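Blood group a-and b-cleaving endo-beta-galactosidase (Streptococcus pneumoniae, PDB 2YGL) cleaves blood group A and B antigens as a family 98 endo-beta-galactosidase, and this fragment holds its tandem CBM51 modules, which probably bind carbohydrate. Local coordinates at residues A[24-27]-A[33-36]; A[27-32]-A[36-41]; A[44-49]-A[54-59]; A[87-92]-A[99-104]; A[91-96]-A[158-163]. All blocks are in the same frame, centred on the assembly; numbering follows the deposited sequence.

Contact 1. Residues A[24-27]-A[33-36]; sequences KTKT and PFTT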
# COMPACT_ATOMS: atom_id res chain seq x y z
N LYS A 24 -16.20 16.57 -33.13
CA LYS A 24 -15.93 16.75 -31.70
C LYS A 24 -17.15 16.52 -30.79
O LYS A 24 -17.07 16.74 -29.58
CB LYS A 24 -15.26 18.11 -31.43
CG LYS A 24 -13.90 18.29 -32.11
CD LYS A 24 -12.92 17.18 -31.76
CE LYS A 24 -11.59 17.36 -32.49
NZ LYS A 24 -10.73 16.14 -32.36
N THR A 25 -18.26 16.08 -31.37
CA THR A 25 -19.38 15.60 -30.56
C THR A 25 -19.12 14.14 -30.17
O THR A 25 -19.70 13.63 -29.21
CB THR A 25 -20.75 15.74 -31.27
OG1 THR A 25 -20.80 14.90 -32.43
CG2 THR A 25 -21.01 17.19 -31.67
N LYS A 26 -18.24 13.49 -30.92
CA LYS A 26 -17.78 12.14 -30.59
C LYS A 26 -16.80 12.19 -29.42
O LYS A 26 -16.06 13.16 -29.25
CB LYS A 26 -17.11 11.49 -31.81
CG LYS A 26 -18.08 11.11 -32.92
CD LYS A 26 -17.36 10.45 -34.09
CE LYS A 26 -18.26 10.37 -35.32
NZ LYS A 26 -17.54 9.86 -36.51
N THR A 27 -16.82 11.13 -28.61
CA THR A 27 -15.94 11.04 -27.45
C THR A 27 -15.10 9.76 -27.48
O THR A 27 -15.51 8.75 -28.06
CB THR A 27 -16.73 11.07 -26.12
OG1 THR A 27 -17.68 10.01 -26.11
CG2 THR A 27 -17.46 12.40 -25.94
N PRO A 33 -14.10 0.07 -29.39
CA PRO A 33 -13.33 0.84 -30.37
C PRO A 33 -13.98 2.21 -30.56
O PRO A 33 -15.18 2.36 -30.31
CB PRO A 33 -13.47 0.01 -31.66
CG PRO A 33 -13.81 -1.37 -31.20
CD PRO A 33 -14.63 -1.18 -29.96
N PHE A 34 -13.20 3.20 -30.99
CA PHE A 34 -13.70 4.58 -31.08
C PHE A 34 -14.90 4.75 -32.00
O PHE A 34 -15.94 5.24 -31.57
CB PHE A 34 -12.59 5.56 -31.47
CG PHE A 34 -13.04 7.00 -31.52
CD1 PHE A 34 -13.62 7.52 -32.68
CD2 PHE A 34 -12.88 7.83 -30.42
CE1 PHE A 34 -14.03 8.86 -32.73
CE2 PHE A 34 -13.29 9.17 -30.46
CZ PHE A 34 -13.86 9.68 -31.62
N THR A 35 -14.75 4.36 -33.27
CA THR A 35 -15.77 4.62 -34.28
C THR A 35 -17.03 3.77 -34.11
O THR A 35 -18.14 4.32 -34.13
CB THR A 35 -15.20 4.51 -35.72
OG1 THR A 35 -14.19 5.52 -35.89
CG2 THR A 35 -16.28 4.72 -36.77
N THR A 36 -16.87 2.46 -33.93
CA THR A 36 -18.01 1.57 -33.69
C THR A 36 -18.72 1.89 -32.38
O THR A 36 -19.95 1.86 -32.31
CB THR A 36 -17.61 0.07 -33.67
OG1 THR A 36 -16.66 -0.15 -32.62
CG2 THR A 36 -17.02 -0.36 -35.00
O HOH W 1 -18.32 6.93 -35.09

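Contact 2. Residues A[27-32]-A[36-41]; sequences TVQKDA and TGNKGE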
# COMPACT_ATOMS: atom_id res chain seq x y z
N THR A 27 -16.82 11.13 -28.61
CA THR A 27 -15.94 11.04 -27.45
C THR A 27 -15.10 9.76 -27.48
O THR A 27 -15.51 8.75 -28.06
CB THR A 27 -16.73 11.07 -26.12
OG1 THR A 27 -17.68 10.01 -26.11
CG2 THR A 27 -17.46 12.40 -25.94
N VAL A 28 -13.94 9.82 -26.83
CA VAL A 28 -13.10 8.65 -26.58
C VAL A 28 -13.96 7.57 -25.90
O VAL A 28 -14.74 7.87 -24.99
CB VAL A 28 -11.86 9.01 -25.73
CG1 VAL A 28 -11.09 7.77 -25.32
CG2 VAL A 28 -10.95 9.97 -26.50
N GLN A 29 -13.83 6.33 -26.35
CA GLN A 29 -14.74 5.26 -25.94
C GLN A 29 -14.20 4.36 -24.83
O GLN A 29 -13.02 4.01 -24.82
CB GLN A 29 -15.15 4.43 -27.16
CG GLN A 29 -16.04 5.19 -28.15
CD GLN A 29 -17.42 5.47 -27.59
OE1 GLN A 29 -18.17 4.55 -27.27
NE2 GLN A 29 -17.76 6.75 -27.47
N LYS A 30 -15.08 4.01 -23.90
CA LYS A 30 -14.76 3.06 -22.84
C LYS A 30 -15.28 1.68 -23.23
O LYS A 30 -16.46 1.53 -23.56
CB LYS A 30 -15.38 3.47 -21.50
CG LYS A 30 -14.99 4.86 -21.01
CD LYS A 30 -15.78 5.22 -19.75
CE LYS A 30 -15.72 6.71 -19.48
NZ LYS A 30 -16.63 7.10 -18.37
N ASP A 31 -14.38 0.69 -23.21
CA ASP A 31 -14.72 -0.71 -23.47
C ASP A 31 -15.28 -0.95 -24.88
O ASP A 31 -16.07 -1.87 -25.11
CB ASP A 31 -15.66 -1.25 -22.39
CG ASP A 31 -15.11 -1.05 -20.99
OD1 ASP A 31 -13.87 -1.10 -20.82
OD2 ASP A 31 -15.91 -0.85 -20.05
N ALA A 32 -14.83 -0.12 -25.82
CA ALA A 32 -15.23 -0.22 -27.23
C ALA A 32 -14.22 0.50 -28.12
O ALA A 32 -13.55 1.43 -27.66
CB ALA A 32 -16.63 0.38 -27.42
N THR A 36 -16.87 2.46 -33.93
CA THR A 36 -18.01 1.57 -33.69
C THR A 36 -18.72 1.89 -32.38
O THR A 36 -19.95 1.86 -32.31
CB THR A 36 -17.61 0.07 -33.67
OG1 THR A 36 -16.66 -0.15 -32.62
CG2 THR A 36 -17.02 -0.36 -35.00
N GLY A 37 -17.93 2.20 -31.35
CA GLY A 37 -18.47 2.57 -30.04
C GLY A 37 -19.29 3.84 -30.08
O GLY A 37 -20.35 3.92 -29.45
N ASN A 38 -18.81 4.84 -30.83
CA ASN A 38 -19.55 6.09 -31.01
C ASN A 38 -20.86 5.92 -31.79
O ASN A 38 -21.80 6.68 -31.59
CB ASN A 38 -18.66 7.16 -31.68
CG ASN A 38 -17.87 7.97 -30.67
OD1 ASN A 38 -18.42 8.81 -29.96
ND2 ASN A 38 -16.56 7.72 -30.61
N LYS A 39 -20.90 4.91 -32.66
CA LYS A 39 -22.11 4.56 -33.41
C LYS A 39 -23.14 3.82 -32.56
O LYS A 39 -24.29 3.69 -32.95
CB LYS A 39 -21.76 3.72 -34.65
CG LYS A 39 -21.05 4.47 -35.75
CD LYS A 39 -20.69 3.55 -36.90
CE LYS A 39 -20.08 4.33 -38.06
NZ LYS A 39 -19.67 3.43 -39.18
N GLY A 40 -22.70 3.33 -31.40
CA GLY A 40 -23.58 2.59 -30.49
C GLY A 40 -23.49 1.09 -30.67
O GLY A 40 -24.20 0.34 -29.99
N GLU A 41 -22.61 0.64 -31.56
CA GLU A 41 -22.44 -0.79 -31.83
C GLU A 41 -21.83 -1.50 -30.63
O GLU A 41 -21.00 -0.93 -29.92
CB GLU A 41 -21.58 -1.00 -33.08
CG GLU A 41 -22.12 -0.32 -34.33
CD GLU A 41 -21.34 -0.65 -35.59
OE1 GLU A 41 -20.28 -1.31 -35.50
OE2 GLU A 41 -21.80 -0.25 -36.68

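Contact 3. Residues A[44-49]-A[54-59]; sequences KISLLT and VKYFDK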
# COMPACT_ATOMS: atom_id res chain seq x y z
N LYS A 44 -16.83 -5.43 -29.47
CA LYS A 44 -15.76 -5.36 -28.47
C LYS A 44 -14.42 -4.99 -29.12
O LYS A 44 -14.21 -5.23 -30.31
CB LYS A 44 -15.61 -6.71 -27.75
CG LYS A 44 -16.79 -7.11 -26.87
CD LYS A 44 -16.54 -8.47 -26.22
CE LYS A 44 -17.75 -8.95 -25.42
NZ LYS A 44 -17.93 -8.18 -24.15
N ILE A 45 -13.53 -4.42 -28.31
CA ILE A 45 -12.15 -4.17 -28.70
C ILE A 45 -11.48 -5.49 -29.06
O ILE A 45 -11.56 -6.46 -28.31
CB ILE A 45 -11.36 -3.46 -27.57
CG1 ILE A 45 -11.86 -2.02 -27.40
CG2 ILE A 45 -9.85 -3.49 -27.84
CD1 ILE A 45 -11.48 -1.37 -26.08
N SER A 46 -10.83 -5.53 -30.22
CA SER A 46 -10.09 -6.73 -30.63
C SER A 46 -8.79 -6.40 -31.34
O SER A 46 -8.69 -5.42 -32.08
CB SER A 46 -10.96 -7.66 -31.49
OG SER A 46 -11.35 -7.04 -32.70
N LEU A 47 -7.79 -7.24 -31.09
CA LEU A 47 -6.46 -7.06 -31.67
C LEU A 47 -5.92 -8.37 -32.19
O LEU A 47 -6.29 -9.45 -31.72
CB LEU A 47 -5.49 -6.49 -30.62
CG LEU A 47 -5.59 -5.00 -30.29
CD1 LEU A 47 -4.67 -4.63 -29.13
CD2 LEU A 47 -5.27 -4.16 -31.51
N LEU A 48 -5.04 -8.26 -33.19
CA LEU A 48 -4.30 -9.40 -33.70
C LEU A 48 -3.19 -9.74 -32.72
O LEU A 48 -2.35 -8.90 -32.40
CB LEU A 48 -3.71 -9.05 -35.07
CG LEU A 48 -3.41 -10.15 -36.09
CD1 LEU A 48 -4.68 -10.88 -36.50
CD2 LEU A 48 -2.73 -9.53 -37.30
N THR A 49 -3.20 -10.97 -32.22
CA THR A 49 -2.14 -11.43 -31.32
C THR A 49 -1.16 -12.33 -32.09
O THR A 49 -1.17 -12.36 -33.32
CB THR A 49 -2.71 -12.12 -30.05
OG1 THR A 49 -1.65 -12.39 -29.13
CG2 THR A 49 -3.44 -13.41 -30.37
N VAL A 54 -7.04 -13.57 -33.59
CA VAL A 54 -7.78 -12.39 -33.13
C VAL A 54 -8.24 -12.60 -31.69
O VAL A 54 -8.90 -13.60 -31.38
CB VAL A 54 -8.98 -12.07 -34.06
CG1 VAL A 54 -9.79 -10.88 -33.53
CG2 VAL A 54 -8.51 -11.80 -35.48
N LYS A 55 -7.89 -11.67 -30.81
CA LYS A 55 -8.32 -11.73 -29.41
C LYS A 55 -9.26 -10.57 -29.07
O LYS A 55 -8.96 -9.41 -29.39
CB LYS A 55 -7.12 -11.73 -28.47
CG LYS A 55 -7.45 -12.20 -27.04
CD LYS A 55 -6.43 -11.72 -26.02
CE LYS A 55 -5.07 -12.38 -26.20
NZ LYS A 55 -4.03 -11.76 -25.32
N TYR A 56 -10.37 -10.89 -28.42
CA TYR A 56 -11.36 -9.90 -27.98
C TYR A 56 -11.15 -9.51 -26.52
O TYR A 56 -10.68 -10.31 -25.72
CB TYR A 56 -12.78 -10.42 -28.22
CG TYR A 56 -13.13 -10.56 -29.68
CD1 TYR A 56 -12.85 -11.74 -30.38
CD2 TYR A 56 -13.74 -9.51 -30.38
CE1 TYR A 56 -13.16 -11.87 -31.73
CE2 TYR A 56 -14.05 -9.63 -31.73
CZ TYR A 56 -13.76 -10.81 -32.40
OH TYR A 56 -14.07 -10.93 -33.73
N PHE A 57 -11.50 -8.27 -26.19
CA PHE A 57 -11.27 -7.72 -24.85
C PHE A 57 -12.55 -7.08 -24.33
O PHE A 57 -13.16 -6.27 -25.02
CB PHE A 57 -10.16 -6.66 -24.89
CG PHE A 57 -8.80 -7.19 -25.27
CD1 PHE A 57 -8.46 -7.37 -26.61
CD2 PHE A 57 -7.86 -7.48 -24.29
CE1 PHE A 57 -7.19 -7.84 -26.97
CE2 PHE A 57 -6.59 -7.95 -24.64
CZ PHE A 57 -6.26 -8.14 -25.98
N ASP A 58 -12.93 -7.43 -23.10
CA ASP A 58 -14.08 -6.80 -22.44
C ASP A 58 -13.79 -5.35 -22.04
O ASP A 58 -14.69 -4.50 -22.07
CB ASP A 58 -14.48 -7.59 -21.18
CG ASP A 58 -15.13 -8.93 -21.50
OD1 ASP A 58 -15.67 -9.11 -22.61
OD2 ASP A 58 -15.11 -9.81 -20.62
N LYS A 59 -12.55 -5.08 -21.65
CA LYS A 59 -12.17 -3.77 -21.11
C LYS A 59 -11.10 -3.07 -21.95
O LYS A 59 -10.27 -3.72 -22.58
CB LYS A 59 -11.67 -3.91 -19.66
CG LYS A 59 -12.59 -4.70 -18.71
CD LYS A 59 -13.91 -3.97 -18.44
CE LYS A 59 -13.73 -2.78 -17.52
NZ LYS A 59 -14.98 -1.97 -17.42
O HOH W 2 -14.20 -3.91 -25.59
O HOH W 3 -12.34 -8.57 -34.74

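Contact 4. Residues A[87-92]-A[99-104]; sequences IGIDQS and DHAVVD. With CA (calcium ion), chain C.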
# COMPACT_ATOMS: atom_id res chain seq x y z
N ILE A 87 -1.51 -2.79 -26.93
CA ILE A 87 -1.74 -1.72 -27.91
C ILE A 87 -1.69 -2.21 -29.35
O ILE A 87 -0.96 -3.15 -29.67
CB ILE A 87 -0.76 -0.52 -27.73
CG1 ILE A 87 0.70 -0.99 -27.74
CG2 ILE A 87 -1.10 0.26 -26.46
CD1 ILE A 87 1.72 0.13 -27.96
N GLY A 88 -2.45 -1.55 -30.20
CA GLY A 88 -2.48 -1.83 -31.63
C GLY A 88 -3.64 -1.09 -32.27
O GLY A 88 -4.35 -0.34 -31.60
N ILE A 89 -3.82 -1.29 -33.57
CA ILE A 89 -4.96 -0.73 -34.28
C ILE A 89 -6.08 -1.76 -34.23
O ILE A 89 -5.87 -2.93 -34.56
CB ILE A 89 -4.61 -0.35 -35.74
CG1 ILE A 89 -3.51 0.71 -35.75
CG2 ILE A 89 -5.85 0.14 -36.48
CD1 ILE A 89 -2.87 0.95 -37.12
N ASP A 90 -7.27 -1.32 -33.81
CA ASP A 90 -8.42 -2.22 -33.68
C ASP A 90 -8.78 -2.91 -34.99
O ASP A 90 -8.69 -2.31 -36.07
CB ASP A 90 -9.63 -1.48 -33.13
CG ASP A 90 -10.69 -2.42 -32.59
OD1 ASP A 90 -10.55 -2.86 -31.43
OD2 ASP A 90 -11.64 -2.72 -33.33
N GLN A 91 -9.19 -4.17 -34.90
CA GLN A 91 -9.59 -4.97 -36.06
C GLN A 91 -10.77 -4.37 -36.83
O GLN A 91 -10.97 -4.70 -38.00
CB GLN A 91 -9.90 -6.41 -35.63
CG GLN A 91 -8.67 -7.24 -35.28
CD GLN A 91 -7.87 -7.63 -36.50
OE1 GLN A 91 -6.80 -7.08 -36.76
NE2 GLN A 91 -8.39 -8.59 -37.26
N SER A 92 -11.54 -3.50 -36.18
CA SER A 92 -12.69 -2.84 -36.80
C SER A 92 -12.32 -1.63 -37.67
O SER A 92 -13.20 -1.00 -38.28
CB SER A 92 -13.69 -2.40 -35.73
OG SER A 92 -13.17 -1.34 -34.95
N ASP A 99 -3.00 4.22 -46.93
CA ASP A 99 -2.77 5.42 -46.12
C ASP A 99 -3.71 5.47 -44.90
O ASP A 99 -3.58 6.34 -44.04
CB ASP A 99 -2.89 6.70 -46.96
CG ASP A 99 -4.20 6.80 -47.72
OD1 ASP A 99 -5.10 5.95 -47.52
OD2 ASP A 99 -4.35 7.74 -48.53
N HIS A 100 -4.65 4.53 -44.85
CA HIS A 100 -5.54 4.35 -43.71
C HIS A 100 -4.93 3.33 -42.74
O HIS A 100 -4.20 2.43 -43.17
CB HIS A 100 -6.91 3.88 -44.18
CG HIS A 100 -7.75 4.96 -44.78
ND1 HIS A 100 -9.04 5.22 -44.37
CD2 HIS A 100 -7.49 5.85 -45.77
CE1 HIS A 100 -9.53 6.23 -45.07
NE2 HIS A 100 -8.61 6.63 -45.93
N ALA A 101 -5.24 3.47 -41.45
CA ALA A 101 -4.69 2.62 -40.39
C ALA A 101 -3.15 2.63 -40.34
O ALA A 101 -2.51 1.57 -40.39
CB ALA A 101 -5.25 1.19 -40.47
N VAL A 102 -2.58 3.83 -40.26
CA VAL A 102 -1.13 4.00 -40.18
C VAL A 102 -0.81 4.88 -38.98
O VAL A 102 -1.03 6.09 -39.00
CB VAL A 102 -0.54 4.60 -41.49
CG1 VAL A 102 0.96 4.85 -41.35
CG2 VAL A 102 -0.81 3.68 -42.68
N VAL A 103 -0.31 4.25 -37.92
CA VAL A 103 -0.00 4.94 -36.68
C VAL A 103 1.51 4.99 -36.49
O VAL A 103 2.17 3.96 -36.44
CB VAL A 103 -0.69 4.26 -35.46
CG1 VAL A 103 -0.17 4.82 -34.14
CG2 VAL A 103 -2.21 4.44 -35.56
N ASP A 104 2.04 6.21 -36.42
CA ASP A 104 3.48 6.43 -36.31
C ASP A 104 4.06 5.94 -34.98
O ASP A 104 5.09 5.27 -34.96
CB ASP A 104 3.82 7.91 -36.52
CG ASP A 104 3.87 8.30 -37.99
OD1 ASP A 104 3.33 7.56 -38.85
OD2 ASP A 104 4.44 9.38 -38.29
CA CA C . -2.22 7.80 -39.59
O HOH W 4 -3.73 7.03 -41.27
O HOH W 5 -0.93 8.37 -41.36

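Contact 5. Residues A[91-96]-A[158-163]; sequences QSANSS and GDEVVF. With CA (calcium ion), chain C.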
# COMPACT_ATOMS: atom_id res chain seq x y z
N GLN A 91 -9.19 -4.17 -34.90
CA GLN A 91 -9.59 -4.97 -36.06
C GLN A 91 -10.77 -4.37 -36.83
O GLN A 91 -10.97 -4.70 -38.00
CB GLN A 91 -9.90 -6.41 -35.63
CG GLN A 91 -8.67 -7.24 -35.28
CD GLN A 91 -7.87 -7.63 -36.50
OE1 GLN A 91 -6.80 -7.08 -36.76
NE2 GLN A 91 -8.39 -8.59 -37.26
N SER A 92 -11.54 -3.50 -36.18
CA SER A 92 -12.69 -2.84 -36.80
C SER A 92 -12.32 -1.63 -37.67
O SER A 92 -13.20 -1.00 -38.28
CB SER A 92 -13.69 -2.40 -35.73
OG SER A 92 -13.17 -1.34 -34.95
N ALA A 93 -11.03 -1.29 -37.73
CA ALA A 93 -10.57 -0.11 -38.46
C ALA A 93 -10.83 -0.18 -39.96
O ALA A 93 -10.81 -1.26 -40.56
CB ALA A 93 -9.08 0.14 -38.20
N ASN A 94 -11.08 0.98 -40.57
CA ASN A 94 -11.11 1.11 -42.02
C ASN A 94 -9.67 1.03 -42.53
O ASN A 94 -8.89 1.97 -42.35
CB ASN A 94 -11.77 2.43 -42.44
CG ASN A 94 -11.89 2.60 -43.96
OD1 ASN A 94 -11.32 1.85 -44.74
ND2 ASN A 94 -12.65 3.61 -44.36
N SER A 95 -9.33 -0.10 -43.14
CA SER A 95 -8.00 -0.30 -43.72
C SER A 95 -8.09 -0.55 -45.24
O SER A 95 -7.28 -1.29 -45.80
CB SER A 95 -7.28 -1.46 -43.03
OG SER A 95 -7.95 -2.69 -43.24
N SER A 96 -9.06 0.09 -45.88
CA SER A 96 -9.34 -0.13 -47.31
C SER A 96 -8.29 0.48 -48.24
O SER A 96 -8.16 0.07 -49.40
CB SER A 96 -10.73 0.40 -47.66
OG SER A 96 -10.85 1.77 -47.32
N GLY A 158 -8.53 6.00 -40.29
CA GLY A 158 -8.47 4.60 -39.86
C GLY A 158 -7.60 4.30 -38.65
O GLY A 158 -7.40 3.13 -38.31
N ASP A 159 -7.09 5.34 -37.99
CA ASP A 159 -6.20 5.16 -36.84
C ASP A 159 -6.94 4.84 -35.55
O ASP A 159 -6.91 5.61 -34.58
CB ASP A 159 -5.31 6.40 -36.65
CG ASP A 159 -4.35 6.61 -37.81
OD1 ASP A 159 -4.21 5.72 -38.68
OD2 ASP A 159 -3.72 7.68 -37.83
N GLU A 160 -7.60 3.68 -35.54
CA GLU A 160 -8.37 3.22 -34.40
C GLU A 160 -7.45 2.59 -33.36
O GLU A 160 -7.36 1.36 -33.26
CB GLU A 160 -9.43 2.21 -34.86
CG GLU A 160 -10.44 2.75 -35.87
CD GLU A 160 -11.50 3.62 -35.24
OE1 GLU A 160 -12.07 3.23 -34.19
OE2 GLU A 160 -11.77 4.71 -35.79
N VAL A 161 -6.74 3.44 -32.61
CA VAL A 161 -5.84 2.97 -31.57
C VAL A 161 -6.64 2.50 -30.36
O VAL A 161 -7.50 3.23 -29.85
CB VAL A 161 -4.81 4.06 -31.14
CG1 VAL A 161 -4.07 3.66 -29.86
CG2 VAL A 161 -3.81 4.31 -32.26
N VAL A 162 -6.37 1.28 -29.93
CA VAL A 162 -6.96 0.75 -28.71
C VAL A 162 -5.91 0.41 -27.67
O VAL A 162 -4.86 -0.17 -27.99
CB VAL A 162 -7.88 -0.48 -28.96
CG1 VAL A 162 -9.20 -0.05 -29.58
CG2 VAL A 162 -7.18 -1.54 -29.80
N PHE A 163 -6.19 0.80 -26.44
CA PHE A 163 -5.42 0.39 -25.29
C PHE A 163 -6.22 -0.74 -24.64
O PHE A 163 -6.96 -0.52 -23.68
CB PHE A 163 -5.19 1.58 -24.34
CG PHE A 163 -4.46 2.75 -24.98
CD1 PHE A 163 -5.16 3.70 -25.72
CD2 PHE A 163 -3.08 2.89 -24.85
CE1 PHE A 163 -4.49 4.78 -26.32
CE2 PHE A 163 -2.41 3.96 -25.44
CZ PHE A 163 -3.11 4.90 -26.18
CA CA C . -2.22 7.80 -39.59
O HOH W 6 -13.92 1.27 -34.77
O HOH W 5 -0.93 8.37 -41.36
O HOH W 4 -3.73 7.03 -41.27

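Contact 1. Residues A[24-27]-A[33-36]
In the first CBM51 module, the ring of Phe-34, the first residue of helix 34-39, packs against the loop ahead of strand 29-30. It meets Lys-26 and Thr-27. Pro-33 takes the N-cap position. Phe-34 CG stands anti to the backbone N (chi1 -178°), which carries the ring away from the helix to the loop. There CZ lies 3.7 Å from Lys-26 CB. The lysine chain runs extended beyond CG and crosses the phenylalanine at about a right angle. Its CD comes to 3.9 Å from Phe-34 CE1, so the aliphatic part of the lysine does the touching. Next to this, Phe-34 CE2 is 3.3 Å from Thr-27 O, a close packing contact. Both approaches to the ring are oblique.

The polar end of Lys-26 is joined to the helix through one water. That water donates to Thr-35 O at 2.8 Å and accepts a weak bond from Lys-26 NZ at 3.3 Å. A long, weak ion pair with Asp-21 also reaches this amine.

His-19 meets the Phe-34 ring with its own ring and hydrogen-bonds to Lys-26 O through NE2. Thr-35 OG1 is hydrogen-bonded to Glu-160, near the start of strand 160-171. The short helix therefore sits between the loop after strand 16-17 and the start of strand 160-171, with Pro-33 against Asp-90 and Ser-92.

Contact 2. Residues A[27-32]-A[36-41]
Two hydrogen bonds join the side-chain amide of Asn-38 to the backbone of Thr-27. Thr-27 N donates to Asn-38 OD1 at 3.1 Å. Asn-38 ND2 donates to Thr-27 O at 2.9 Å, with the partner 17° out of the amide plane. The amide thus serves one residue as both donor and acceptor, which fixes its rotation. Asn-38 ND2 also hydrogen-bonds to Phe-34 O, one turn back in the helix.

Thr-27 O takes a second donor from its own segment. Gln-29 NE2 reaches it at 3.1 Å and 168°, in the plane of the glutamine amide. The two donors come to this oxygen from opposite faces of its plane. The Gln-29 chain bends at chi2 (-69°), which turns its amide back toward residue 27.

These bonds tie strand 29-30, paired with strand 60-64, to helix 34-39, the short helix that follows it in the CBM51 fold. The helix ends in a Schellman motif, with Gly-40 at positive phi.

Packing is close at Gly-37, where the 27-32 segment comes directly against the helix backbone. Gln-29 OE1 lies 3.1 Å from Gly-37 C, and Ala-32 CB sits 3.9 Å from Gly-37 CA. Val-28, pointing away from the helix, packs on Ile-61 and Thr-63.

Contact 3. Residues A[44-49]-A[54-59]
Phe-57 packs beside Ile-45 and Leu-47 in the hairpin of antiparallel strands 45-48 and 54-57, on the face turned to strand 160-171. Its CD1 is 4.3 Å from Ile-45 CG2, and its CE1 lies 4.2 Å from Leu-47 CB. The ring turns an edge to the partner strand, with Ile-45 O near its plane. Ile-45 and Leu-47 continue this apolar layer onto Val-162, and Phe-57 onto Ala-164, both in strand 160-171. Lys-55, on this face too, makes a cation-pi contact with Tyr-86.

Leu-47 and Lys-55 form a hydrogen-bonded pair: Lys-55 N donates to Leu-47 O at 178°, and Leu-47 N donates to Lys-55 O. Ser-46 and Tyr-56 form a non-hydrogen-bonded pair on the other face. Here Ser-46 CB lies over the tyrosine ring in a CH-pi contact, 4.0 Å from its centroid. Ser-46 OG lies between its own N and carbonyl carbon (chi1 63°) and is bridged to Tyr-56 OH by a water. On the same face Leu-48 CD1 lies 4.1 Å from Val-54 CG2, and the two side chains cross at about a right angle.

A second water bridges Ile-45 N and Phe-57 O at the open end of the hairpin. Beyond it, Lys-44 NZ forms a salt bridge with Asp-58 OD1 at 2.9 Å. The two side chains lie alongside and point the same way. The amine comes from above the carboxylate plane, after a bend at chi4 (-72°).

The contact is thus apolar toward strand 160-171, water-bridged at Ser-46 and Tyr-56, and charged at its open end.

Contact 4. Residues A[87-92]-A[99-104]
The calcium site of the first CBM51 module is formed partly by the loop 99-104, and Ile-89 packs against Ala-101 and Val-103 of that loop. Ile-89 CD1 does most of the touching. This methyl lies 3.3 Å from Ala-101 O, 4.1 Å from Ala-101 CB and 3.9 Å from Val-103 CG2. Ile-89 CG1 stands anti to the carbonyl carbon (chi1 -61°), and the chain is extended beyond it, which brings CD1 between the two residues. Ile-89 CG2 adds a looser touch on Ala-101 CB. The isoleucine and Val-103 slide past each other in opposite directions.

Between Ala-101 and Val-103, Val-102 turns its side chain away from Ile-89. Its carbonyl oxygen binds the calcium ion at 2.2 Å. Ala-152, His-155 and Asp-159 supply the other protein ligands, and two waters complete the six recorded here. One of these waters lies 2.9 Å from Asp-99 O.

Along the first segment, Asp-90 OD2 accepts from both Ser-92 N, an Asx turn, and Ser-92 OG. The two donors come from opposite faces of the carboxylate. Asp-90 OD1 accepts from Ser-46 N.

The chain turns a corner at Gly-88, where strand 82-87 ends. Beyond it Asp-90 pairs through its backbone with Glu-160, and its side chain touches strand 45-48. Val-103, just ahead of strand 105-110, packs on Val-161, so the contact lies beside the start of strand 160-171.

Contact 5. Residues A[91-96]-A[158-163]
The backbones come closest at Asn-94 and Gly-158, whose CA atoms are 4.9 Å apart, with Asn-94 O at 3.6 Å from Gly-158 CA. Gly-158 has positive phi (69°), and its CA lies close against the Asn-94 carbonyl.

Ala-93 is the main side chain of the contact. Its CB rests 3.4 Å from Gly-158 O and 3.8 Å from Glu-160 CG. The Glu-160 chain bends at chi2 (-77°), and its CB and CG pack against the alanine methyl. Its carboxylate has two partners: OE2 accepts from Thr-35 OG1 in helix 34-39, and OE1 from a water at 2.8 Å. The same water donates to Ser-92 OG and so bridges the two side chains.

Between Gly-158 and Glu-160 lies a calcium ligand of this module. Asp-159 points away from 91-96, and its OD2 binds the calcium ion at 2.3 Å, alongside three backbone oxygens. Asp-159 and Glu-160 are each the centre of an inverse gamma turn, where the chain passes from the metal loop into strand 160-171.

In the other segment, Asn-94 OD1 accepts from Ser-96 N at 3.1 Å, an Asx turn, and from Ser-96 OG. Both donors lie in its carbonyl plane.

Overall arrangement
All five contacts lie in the first of the two modules. Contacts 4 and 5 have centres about 4 Å apart and share the calcium ion: Val-102 O and Asp-159 OD2 both bind it, and Val-102 N lies 3.0 Å from Asp-159 OD1. Contacts 1 and 2 share helix 34-39, with centres about 6 Å apart. Thr-35 OG1, 2.6 Å from Glu-160 OE2, links that helix to contact 5. The Phe-34 side chain is about 13 Å from the calcium ion. Contact 3 joins contact 4 through Ser-46 N, 2.9 Å from Asp-90 OD1, and contact 2 through the salt bridge Asp-31 OD2 to Lys-59 NZ at 3.0 Å.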